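PDB 6B2V: SorB from Sorangium cellulosum, which contributes, through this pyran synthase domain of module nine, to the trans-acyltransferase polyketide assembly line that builds the antibiotic sorangicin. Local coordinates for residues Glu59-Leu68 / Ala88-Arg97; Val150-Ala160 / Ile178-Leu189. All blocks are in the same frame, centred on the assembly; numbering follows the deposited sequence.

Contact 1. Residues Glu59-Leu68 / Ala88-Arg97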
loop_
_atom_site.group_PDB
_atom_site.type_symbol
_atom_site.label_atom_id
_atom_site.label_comp_id
_atom_site.label_asym_id
_atom_site.label_seq_id
_atom_site.Cartn_x
_atom_site.Cartn_y
_atom_site.Cartn_z
ATOM N N GLU A 59 3.104 -14.500 4.930
ATOM C CA GLU A 59 2.274 -15.691 5.112
ATOM C C GLU A 59 1.682 -16.252 3.845
ATOM O O GLU A 59 0.630 -16.780 3.867
ATOM C CB GLU A 59 1.212 -15.493 6.167
ATOM C CG GLU A 59 1.772 -15.254 7.557
ATOM C CD GLU A 59 0.736 -15.033 8.638
ATOM O OE1 GLU A 59 -0.425 -14.940 8.351
ATOM O OE2 GLU A 59 1.120 -14.941 9.811
ATOM N N GLN A 60 2.393 -16.027 2.765
ATOM C CA GLN A 60 2.050 -16.492 1.443
ATOM C C GLN A 60 0.871 -15.785 0.805
ATOM O O GLN A 60 0.404 -16.213 -0.211
ATOM C CB GLN A 60 1.840 -17.996 1.385
ATOM C CG GLN A 60 2.991 -18.806 1.946
ATOM C CD GLN A 60 4.318 -18.551 1.291
ATOM O OE1 GLN A 60 5.294 -18.374 1.950
ATOM N NE2 GLN A 60 4.356 -18.592 0.025
ATOM N N LEU A 61 0.470 -14.685 1.399
ATOM C CA LEU A 61 -0.646 -13.889 0.932
ATOM C C LEU A 61 -0.124 -12.680 0.165
ATOM O O LEU A 61 0.630 -11.935 0.650
ATOM C CB LEU A 61 -1.496 -13.458 2.123
ATOM C CG LEU A 61 -2.558 -12.403 1.855
ATOM C CD1 LEU A 61 -3.676 -12.964 1.023
ATOM C CD2 LEU A 61 -3.102 -11.814 3.115
ATOM N N PHE A 62 -0.576 -12.496 -1.064
ATOM C CA PHE A 62 -0.084 -11.397 -1.869
ATOM C C PHE A 62 -0.564 -10.136 -1.205
ATOM O O PHE A 62 -1.719 -9.940 -1.073
ATOM C CB PHE A 62 -0.660 -11.544 -3.286
ATOM C CG PHE A 62 0.100 -10.830 -4.357
ATOM C CD1 PHE A 62 -0.097 -9.523 -4.588
ATOM C CD2 PHE A 62 0.960 -11.505 -5.170
ATOM C CE1 PHE A 62 0.553 -8.862 -5.603
ATOM C CE2 PHE A 62 1.653 -10.851 -6.170
ATOM C CZ PHE A 62 1.451 -9.526 -6.383
ATOM N N PRO A 63 0.358 -9.253 -0.862
ATOM C CA PRO A 63 -0.034 -8.067 -0.140
ATOM C C PRO A 63 -0.831 -7.112 -0.971
ATOM O O PRO A 63 -0.535 -6.895 -2.100
ATOM C CB PRO A 63 1.301 -7.425 0.271
ATOM C CG PRO A 63 2.284 -8.476 0.127
ATOM C CD PRO A 63 1.808 -9.343 -0.983
ATOM N N ALA A 64 -1.734 -6.431 -0.309
ATOM C CA ALA A 64 -2.588 -5.457 -0.976
ATOM C C ALA A 64 -1.761 -4.375 -1.668
ATOM O O ALA A 64 -1.964 -3.999 -2.765
ATOM C CB ALA A 64 -3.516 -4.806 0.040
ATOM N N VAL A 65 -0.735 -3.963 -0.962
ATOM C CA VAL A 65 0.147 -2.946 -1.409
ATOM C C VAL A 65 0.943 -3.340 -2.642
ATOM O O VAL A 65 1.367 -2.525 -3.367
ATOM C CB VAL A 65 0.981 -2.402 -0.219
ATOM C CG1 VAL A 65 2.178 -3.251 0.113
ATOM C CG2 VAL A 65 1.175 -0.921 -0.226
ATOM N N ALA A 66 1.216 -4.626 -2.792
ATOM C CA ALA A 66 1.949 -5.137 -3.944
ATOM C C ALA A 66 1.170 -4.995 -5.238
ATOM O O ALA A 66 1.741 -4.906 -6.252
ATOM C CB ALA A 66 2.443 -6.548 -3.744
ATOM N N TYR A 67 -0.155 -5.009 -5.160
ATOM C CA TYR A 67 -0.957 -4.816 -6.352
ATOM C C TYR A 67 -0.777 -3.426 -6.910
ATOM O O TYR A 67 -0.860 -3.221 -8.080
ATOM C CB TYR A 67 -2.437 -5.086 -6.072
ATOM C CG TYR A 67 -2.801 -6.529 -5.705
ATOM C CD1 TYR A 67 -2.896 -7.491 -6.666
ATOM C CD2 TYR A 67 -3.139 -6.860 -4.442
ATOM C CE1 TYR A 67 -3.230 -8.772 -6.343
ATOM C CE2 TYR A 67 -3.469 -8.132 -4.104
ATOM C CZ TYR A 67 -3.528 -9.090 -5.048
ATOM O OH TYR A 67 -3.905 -10.331 -4.671
ATOM N N LEU A 68 -0.642 -2.459 -6.022
ATOM C CA LEU A 68 -0.457 -1.094 -6.415
ATOM C C LEU A 68 0.857 -0.956 -7.133
ATOM O O LEU A 68 0.944 -0.317 -8.101
ATOM C CB LEU A 68 -0.483 -0.145 -5.216
ATOM C CG LEU A 68 -1.775 -0.115 -4.403
ATOM C CD1 LEU A 68 -1.673 0.776 -3.203
ATOM C CD2 LEU A 68 -2.966 0.286 -5.243
ATOM N N ALA A 88 -8.731 2.660 -5.666
ATOM C CA ALA A 88 -8.273 1.315 -5.586
ATOM C C ALA A 88 -9.242 0.485 -4.743
ATOM O O ALA A 88 -9.805 0.974 -3.829
ATOM C CB ALA A 88 -6.886 1.271 -4.988
ATOM N N LEU A 89 -9.426 -0.743 -5.190
ATOM C CA LEU A 89 -10.263 -1.716 -4.571
ATOM C C LEU A 89 -9.574 -3.039 -4.550
ATOM O O LEU A 89 -8.913 -3.380 -5.442
ATOM C CB LEU A 89 -11.597 -1.841 -5.333
ATOM C CG LEU A 89 -12.579 -2.963 -4.992
ATOM C CD1 LEU A 89 -13.199 -2.671 -3.653
ATOM C CD2 LEU A 89 -13.629 -3.017 -6.090
ATOM N N TRP A 90 -9.738 -3.751 -3.459
ATOM C CA TRP A 90 -9.177 -5.064 -3.347
ATOM C C TRP A 90 -10.341 -6.057 -3.163
ATOM O O TRP A 90 -11.163 -5.873 -2.340
ATOM C CB TRP A 90 -8.181 -5.155 -2.200
ATOM C CG TRP A 90 -6.906 -4.387 -2.452
ATOM C CD1 TRP A 90 -5.798 -4.845 -3.026
ATOM C CD2 TRP A 90 -6.654 -3.038 -2.119
ATOM N NE1 TRP A 90 -4.848 -3.865 -3.089
ATOM C CE2 TRP A 90 -5.377 -2.738 -2.546
ATOM C CE3 TRP A 90 -7.412 -2.033 -1.545
ATOM C CZ2 TRP A 90 -4.837 -1.507 -2.370
ATOM C CZ3 TRP A 90 -6.893 -0.852 -1.367
ATOM C CH2 TRP A 90 -5.586 -0.587 -1.759
ATOM N N ILE A 91 -10.342 -7.083 -3.976
ATOM C CA ILE A 91 -11.419 -8.067 -3.979
ATOM C C ILE A 91 -11.063 -9.430 -3.393
ATOM O O ILE A 91 -11.214 -9.614 -2.237
ATOM C CB ILE A 91 -11.982 -8.178 -5.389
ATOM C CG1 ILE A 91 -12.340 -6.795 -5.916
ATOM C CG2 ILE A 91 -13.257 -8.998 -5.404
ATOM C CD1 ILE A 91 -11.318 -6.156 -6.814
ATOM N N SER A 92 -10.537 -10.349 -4.152
ATOM C CA SER A 92 -10.237 -11.665 -3.633
ATOM C C SER A 92 -8.783 -11.787 -3.215
ATOM O O SER A 92 -7.963 -11.331 -3.896
ATOM C CB SER A 92 -10.446 -12.731 -4.701
ATOM O OG SER A 92 -11.776 -12.788 -5.056
ATOM N N PRO A 93 -8.534 -12.413 -2.092
ATOM C CA PRO A 93 -7.179 -12.645 -1.660
ATOM C C PRO A 93 -6.508 -13.693 -2.537
ATOM O O PRO A 93 -7.158 -14.559 -3.052
ATOM C CB PRO A 93 -7.332 -13.209 -0.259
ATOM C CG PRO A 93 -8.744 -13.105 0.090
ATOM C CD PRO A 93 -9.518 -12.925 -1.156
ATOM N N LEU A 94 -5.211 -13.554 -2.718
ATOM C CA LEU A 94 -4.441 -14.497 -3.447
ATOM C C LEU A 94 -3.395 -15.099 -2.539
ATOM O O LEU A 94 -2.515 -14.448 -2.093
ATOM C CB LEU A 94 -3.744 -13.813 -4.589
ATOM C CG LEU A 94 -2.901 -14.609 -5.557
ATOM C CD1 LEU A 94 -3.686 -15.744 -6.181
ATOM C CD2 LEU A 94 -2.402 -13.684 -6.637
ATOM N N VAL A 95 -3.532 -16.376 -2.315
ATOM C CA VAL A 95 -2.584 -17.102 -1.496
ATOM C C VAL A 95 -1.804 -18.083 -2.370
ATOM O O VAL A 95 -2.386 -18.861 -3.049
ATOM C CB VAL A 95 -3.291 -17.873 -0.416
ATOM C CG1 VAL A 95 -2.308 -18.785 0.287
ATOM C CG2 VAL A 95 -3.958 -16.946 0.541
ATOM N N ILE A 96 -0.486 -17.984 -2.372
ATOM C CA ILE A 96 0.321 -18.838 -3.197
ATOM C C ILE A 96 1.328 -19.582 -2.369
ATOM O O ILE A 96 2.249 -18.998 -1.885
ATOM C CB ILE A 96 1.080 -18.022 -4.229
ATOM C CG1 ILE A 96 0.092 -17.337 -5.150
ATOM C CG2 ILE A 96 1.948 -18.925 -5.077
ATOM C CD1 ILE A 96 0.693 -16.354 -6.100
ATOM N N ARG A 97 1.113 -20.873 -2.253
ATOM C CA ARG A 97 1.972 -21.731 -1.497
ATOM C C ARG A 97 2.239 -23.064 -2.171
ATOM O O ARG A 97 3.320 -23.386 -2.497
ATOM C CB ARG A 97 1.338 -22.027 -0.175
ATOM C CG ARG A 97 2.309 -22.493 0.888
ATOM C CD ARG A 97 1.514 -22.972 2.073
ATOM N NE ARG A 97 1.347 -21.882 3.007
ATOM C CZ ARG A 97 0.222 -21.263 3.315
ATOM N NH1 ARG A 97 -0.933 -21.609 2.768
ATOM N NH2 ARG A 97 0.288 -20.259 4.176
HETATM O O HOH W 1 -4.091 -10.947 -1.915
#
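Between L61 and V95 the two backbones come within 4.5 Å, measured CA to CA, at a single bridge flanked by two hydrogen bonds: I96 N donates a hydrogen bond to Q60 O, and F62 N one to L94 O at 2.9 Å, almost straight (175°). Beyond this bridge the segments part. Helix 64-68 and strand 88-90 run at 137° to each other, 9.7 Å apart at their closest. Q60 adds a side-chain bond beside this bridge. Its chain is bent at chi2 (-57°), which brings NE2 back to I96 O at 2.9 Å, the acceptor lying in the amide plane; NE2 also reaches G50 O. The guanidinium of R97 lies with one face on Q60 CB. At the other end W90 lies between helix and strand: A64 CB sits over one face, 3.8 Å from the centroid of the five-membered ring, while Y67 CD2 meets the indole edge 3.6 Å from CD1. W90 NE1 bonds to A64 O, 2.9 Å away, from above the carbonyl plane, and Y67 N reaches the same oxygen from the opposite face. Between these ends a water joins F62 O, Y67 OH and L94 N, with Y67 OH 2.8 Å from it. L94 and Y67 also pack on L103 of strand 101-110. In the predicted N-terminal hotdog fold the first turn of helix 64-77 is tied to the end of strand 82-90: A64 O, engaged by two N-H groups, serves helix and indole at once, and the water supplies the backbone partners that the diverging chains no longer give each other.

Contact 2. Residues Val150-Ala160 / Ile178-Leu189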
loop_
_atom_site.group_PDB
_atom_site.type_symbol
_atom_site.label_atom_id
_atom_site.label_comp_id
_atom_site.label_asym_id
_atom_site.label_seq_id
_atom_site.Cartn_x
_atom_site.Cartn_y
_atom_site.Cartn_z
ATOM N N VAL A 150 3.420 16.534 16.279
ATOM C CA VAL A 150 2.696 15.290 16.298
ATOM C C VAL A 150 3.119 14.427 17.483
ATOM O O VAL A 150 2.297 13.894 18.124
ATOM C CB VAL A 150 2.899 14.471 15.022
ATOM C CG1 VAL A 150 2.208 13.128 15.148
ATOM C CG2 VAL A 150 2.392 15.194 13.813
ATOM N N ARG A 151 4.412 14.368 17.785
ATOM C CA ARG A 151 4.848 13.558 18.914
ATOM C C ARG A 151 4.184 14.036 20.216
ATOM O O ARG A 151 3.731 13.251 20.978
ATOM C CB ARG A 151 6.370 13.704 19.193
ATOM C CG ARG A 151 7.321 13.112 18.194
ATOM C CD ARG A 151 8.778 13.171 18.744
ATOM N NE ARG A 151 8.914 12.453 19.986
ATOM C CZ ARG A 151 9.817 12.688 20.932
ATOM N NH1 ARG A 151 10.683 13.651 20.796
ATOM N NH2 ARG A 151 9.832 11.964 22.031
ATOM N N THR A 152 4.084 15.327 20.415
ATOM C CA THR A 152 3.502 15.871 21.628
ATOM C C THR A 152 2.025 15.575 21.850
ATOM O O THR A 152 1.607 15.613 22.960
ATOM C CB THR A 152 3.775 17.374 21.829
ATOM O OG1 THR A 152 2.977 18.103 20.947
ATOM C CG2 THR A 152 5.230 17.691 21.627
ATOM N N ARG A 153 1.312 15.259 20.787
ATOM C CA ARG A 153 -0.122 14.983 20.846
ATOM C C ARG A 153 -0.506 13.512 20.680
ATOM O O ARG A 153 -1.593 13.189 20.446
ATOM C CB ARG A 153 -0.905 15.904 19.915
ATOM C CG ARG A 153 -0.653 15.726 18.447
ATOM C CD ARG A 153 -1.403 16.737 17.625
ATOM N NE ARG A 153 -1.311 16.425 16.229
ATOM C CZ ARG A 153 -0.760 17.208 15.332
ATOM N NH1 ARG A 153 -0.208 18.337 15.701
ATOM N NH2 ARG A 153 -0.756 16.832 14.092
ATOM N N CYS A 154 0.473 12.637 20.784
ATOM C CA CYS A 154 0.258 11.173 20.729
ATOM C C CYS A 154 0.836 10.549 22.010
ATOM O O CYS A 154 1.936 10.233 22.064
ATOM C CB CYS A 154 0.971 10.496 19.558
ATOM S SG CYS A 154 0.277 10.955 17.924
ATOM N N ALA A 155 0.004 10.446 23.022
ATOM C CA ALA A 155 0.402 10.053 24.335
ATOM C C ALA A 155 0.673 8.625 24.645
ATOM O O ALA A 155 1.348 8.360 25.562
ATOM C CB ALA A 155 -0.598 10.627 25.334
ATOM N N ILE A 156 0.163 7.717 23.854
ATOM C CA ILE A 156 0.283 6.328 24.186
ATOM C C ILE A 156 1.374 5.648 23.365
ATOM O O ILE A 156 1.342 5.663 22.185
ATOM C CB ILE A 156 -1.090 5.611 23.952
ATOM C CG1 ILE A 156 -2.199 6.234 24.799
ATOM C CG2 ILE A 156 -1.023 4.154 24.320
ATOM C CD1 ILE A 156 -3.544 5.948 24.234
ATOM N N GLU A 157 2.322 5.043 24.073
ATOM C CA GLU A 157 3.425 4.354 23.456
ATOM C C GLU A 157 3.176 2.859 23.494
ATOM O O GLU A 157 2.834 2.330 24.504
ATOM C CB GLU A 157 4.705 4.667 24.205
ATOM C CG GLU A 157 5.983 4.376 23.476
ATOM C CD GLU A 157 7.205 4.951 24.205
ATOM O OE1 GLU A 157 7.140 5.323 25.382
ATOM O OE2 GLU A 157 8.211 5.046 23.565
ATOM N N VAL A 158 3.376 2.194 22.382
ATOM C CA VAL A 158 3.186 0.764 22.342
ATOM C C VAL A 158 4.295 -0.064 21.748
ATOM O O VAL A 158 5.092 0.393 21.045
ATOM C CB VAL A 158 1.916 0.373 21.651
ATOM C CG1 VAL A 158 0.746 1.116 22.220
ATOM C CG2 VAL A 158 2.013 0.682 20.216
ATOM N N ASP A 159 4.294 -1.325 22.128
ATOM C CA ASP A 159 5.230 -2.307 21.633
ATOM C C ASP A 159 4.547 -2.768 20.363
ATOM O O ASP A 159 3.695 -3.559 20.370
ATOM C CB ASP A 159 5.290 -3.400 22.681
ATOM C CG ASP A 159 6.041 -4.624 22.258
ATOM O OD1 ASP A 159 6.459 -4.762 21.127
ATOM O OD2 ASP A 159 6.114 -5.484 23.135
ATOM N N ALA A 160 4.953 -2.188 19.256
ATOM C CA ALA A 160 4.338 -2.474 17.982
ATOM C C ALA A 160 4.424 -3.917 17.565
ATOM O O ALA A 160 3.494 -4.447 16.979
ATOM C CB ALA A 160 4.929 -1.577 16.924
ATOM N N ILE A 178 9.108 -0.548 10.818
ATOM C CA ILE A 178 8.682 0.071 12.051
ATOM C C ILE A 178 9.620 -0.134 13.230
ATOM O O ILE A 178 10.002 -1.214 13.491
ATOM C CB ILE A 178 7.272 -0.408 12.390
ATOM C CG1 ILE A 178 6.363 -0.033 11.250
ATOM C CG2 ILE A 178 6.780 0.245 13.664
ATOM C CD1 ILE A 178 5.020 -0.636 11.385
ATOM N N ALA A 179 10.003 0.957 13.879
ATOM C CA ALA A 179 10.884 0.908 15.028
ATOM C C ALA A 179 10.238 1.342 16.319
ATOM O O ALA A 179 10.649 0.986 17.354
ATOM C CB ALA A 179 12.083 1.765 14.816
ATOM N N SER A 180 9.248 2.177 16.213
ATOM C CA SER A 180 8.476 2.656 17.344
ATOM C C SER A 180 7.088 3.091 16.889
ATOM O O SER A 180 6.897 3.355 15.771
ATOM C CB SER A 180 9.138 3.868 18.013
ATOM O OG SER A 180 8.958 5.002 17.210
ATOM N N LEU A 181 6.140 3.124 17.812
ATOM C CA LEU A 181 4.806 3.553 17.524
ATOM C C LEU A 181 4.129 4.291 18.700
ATOM O O LEU A 181 4.076 3.768 19.730
ATOM C CB LEU A 181 3.974 2.325 17.141
ATOM C CG LEU A 181 2.490 2.519 16.809
ATOM C CD1 LEU A 181 2.289 3.459 15.643
ATOM C CD2 LEU A 181 1.852 1.192 16.423
ATOM N N VAL A 182 3.615 5.495 18.487
ATOM C CA VAL A 182 2.866 6.229 19.476
ATOM C C VAL A 182 1.537 6.670 18.852
ATOM O O VAL A 182 1.403 6.795 17.697
ATOM C CB VAL A 182 3.634 7.456 20.065
ATOM C CG1 VAL A 182 4.917 7.047 20.769
ATOM C CG2 VAL A 182 3.920 8.487 18.985
ATOM N N HIS A 183 0.573 6.857 19.726
ATOM C CA HIS A 183 -0.724 7.228 19.269
ATOM C C HIS A 183 -1.627 7.923 20.286
ATOM O O HIS A 183 -1.412 7.850 21.419
ATOM C CB HIS A 183 -1.427 5.959 18.711
ATOM C CG HIS A 183 -1.925 4.992 19.738
ATOM N ND1 HIS A 183 -3.198 5.057 20.228
ATOM C CD2 HIS A 183 -1.333 3.952 20.350
ATOM C CE1 HIS A 183 -3.378 4.080 21.085
ATOM N NE2 HIS A 183 -2.265 3.400 21.189
ATOM N N SER A 184 -2.586 8.630 19.750
ATOM C CA SER A 184 -3.709 9.170 20.512
ATOM C C SER A 184 -4.962 8.330 20.190
ATOM O O SER A 184 -4.871 7.267 19.669
ATOM C CB SER A 184 -4.034 10.625 20.172
ATOM O OG SER A 184 -4.467 10.734 18.886
ATOM N N ASP A 185 -6.119 8.850 20.505
ATOM C CA ASP A 185 -7.313 8.100 20.167
ATOM C C ASP A 185 -7.659 8.151 18.695
ATOM O O ASP A 185 -8.491 7.429 18.294
ATOM C CB ASP A 185 -8.543 8.495 21.007
ATOM C CG ASP A 185 -8.905 9.929 20.901
ATOM O OD1 ASP A 185 -8.266 10.683 20.232
ATOM O OD2 ASP A 185 -9.859 10.289 21.554
ATOM N N HIS A 186 -7.035 9.029 17.924
ATOM C CA HIS A 186 -7.342 9.178 16.519
ATOM C C HIS A 186 -6.163 9.451 15.555
ATOM O O HIS A 186 -6.352 9.623 14.425
ATOM C CB HIS A 186 -8.333 10.313 16.310
ATOM C CG HIS A 186 -7.761 11.638 16.645
ATOM N ND1 HIS A 186 -7.629 12.067 17.934
ATOM C CD2 HIS A 186 -7.224 12.599 15.872
ATOM C CE1 HIS A 186 -7.081 13.261 17.937
ATOM N NE2 HIS A 186 -6.820 13.603 16.698
ATOM N N GLU A 187 -4.964 9.419 16.085
ATOM C CA GLU A 187 -3.769 9.710 15.338
ATOM C C GLU A 187 -2.623 8.793 15.810
ATOM O O GLU A 187 -2.550 8.393 16.903
ATOM C CB GLU A 187 -3.410 11.215 15.530
ATOM C CG GLU A 187 -2.213 11.814 14.823
ATOM C CD GLU A 187 -2.158 13.322 14.992
ATOM O OE1 GLU A 187 -2.662 13.803 15.979
ATOM O OE2 GLU A 187 -1.605 13.981 14.128
ATOM N N ALA A 188 -1.752 8.480 14.867
ATOM C CA ALA A 188 -0.601 7.659 15.157
ATOM C C ALA A 188 0.663 8.104 14.402
ATOM O O ALA A 188 0.598 8.563 13.335
ATOM C CB ALA A 188 -0.895 6.213 14.803
ATOM N N LEU A 189 1.778 7.923 15.068
ATOM C CA LEU A 189 3.072 8.207 14.517
ATOM C C LEU A 189 4.055 7.048 14.774
ATOM O O LEU A 189 4.332 6.672 15.864
ATOM C CB LEU A 189 3.604 9.497 15.102
ATOM C CG LEU A 189 4.899 10.036 14.532
ATOM C CD1 LEU A 189 4.722 10.636 13.163
ATOM C CD2 LEU A 189 5.526 11.027 15.506
HETATM O O HOH W 2 -3.574 13.360 18.493
HETATM O O HOH W 3 7.063 2.186 20.336
#
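H183 carries I156 on one face of its imidazole, with I156 CB 3.9 Å from the ring centroid and 17° off the normal, while V158 CG1 lies at the ring edge, near its plane. With chi1 at 75° the ring stands between its backbone N and carbonyl carbon, and ND1 donates to S184 O, almost in the ring plane, which fixes the turn of the imidazole. F219 of helix 207-225 meets H183 edge-to-face. The other flat groups are the guanidinium of R153 and the carboxylate of E187. One face of the guanidinium lies over V150 CA; at its edge the carboxylate is gripped side-on, R153 NE to E187 OE1 at 3.0 Å and R153 NH2 to E187 OE2 at 3.0 Å, the latter on the syn lone pair, with the planes 30° apart. H252 NE2 also bonds to OE2, and a water links OE1 to R153 O and S184 OG, so this buried carboxylate has several donors that would probably favour its charged form. Strand 156-158 is an outermost strand within this chain, added antiparallel to strand 178-183 in the part predicted as the C-terminal hotdog fold. I156 and H183 form a hydrogen-bonded pair, I156 N to H183 O and H183 N to I156 O at 2.8 Å, and A155 with I156 opposite H183 makes a classic beta bulge. E157 and V182 form the next, non-hydrogen-bonded pair, where E157 CG rests on V182 CG1. Just before the bulge, C154 turns its CB onto V182 CG2 at 3.6 Å. V150 CG1 packs against L189 CB, 3.9 Å away, joining helix 147-152 to strand 187-192. Further along the strand pair, A160 CB reaches L181 CB at 4.0 Å, and V158 CG2 lies alongside L181 CD2.

From the N terminus the chain first meets contact 1, where residues 59-68 and 88-97 close a loop of 19 residues that contains the rest of helix 64-77 and most of strand 82-90. Contact 2 opens later, after strands 101-110, 113-120 and 123-132, and its 17-residue loop between 150-160 and 178-189 holds helix 160-166 apart from its first residue. The two follow in series, neither nesting nor crossing, with centres 27 Å apart and nearest atoms about 12 Å apart. Contact 1 fastens helix to strand within the predicted N-terminal hotdog fold; contact 2 fixes the edge of the predicted C-terminal one. Strand 82-90 pairs with strand 232-241, bringing the two halves together.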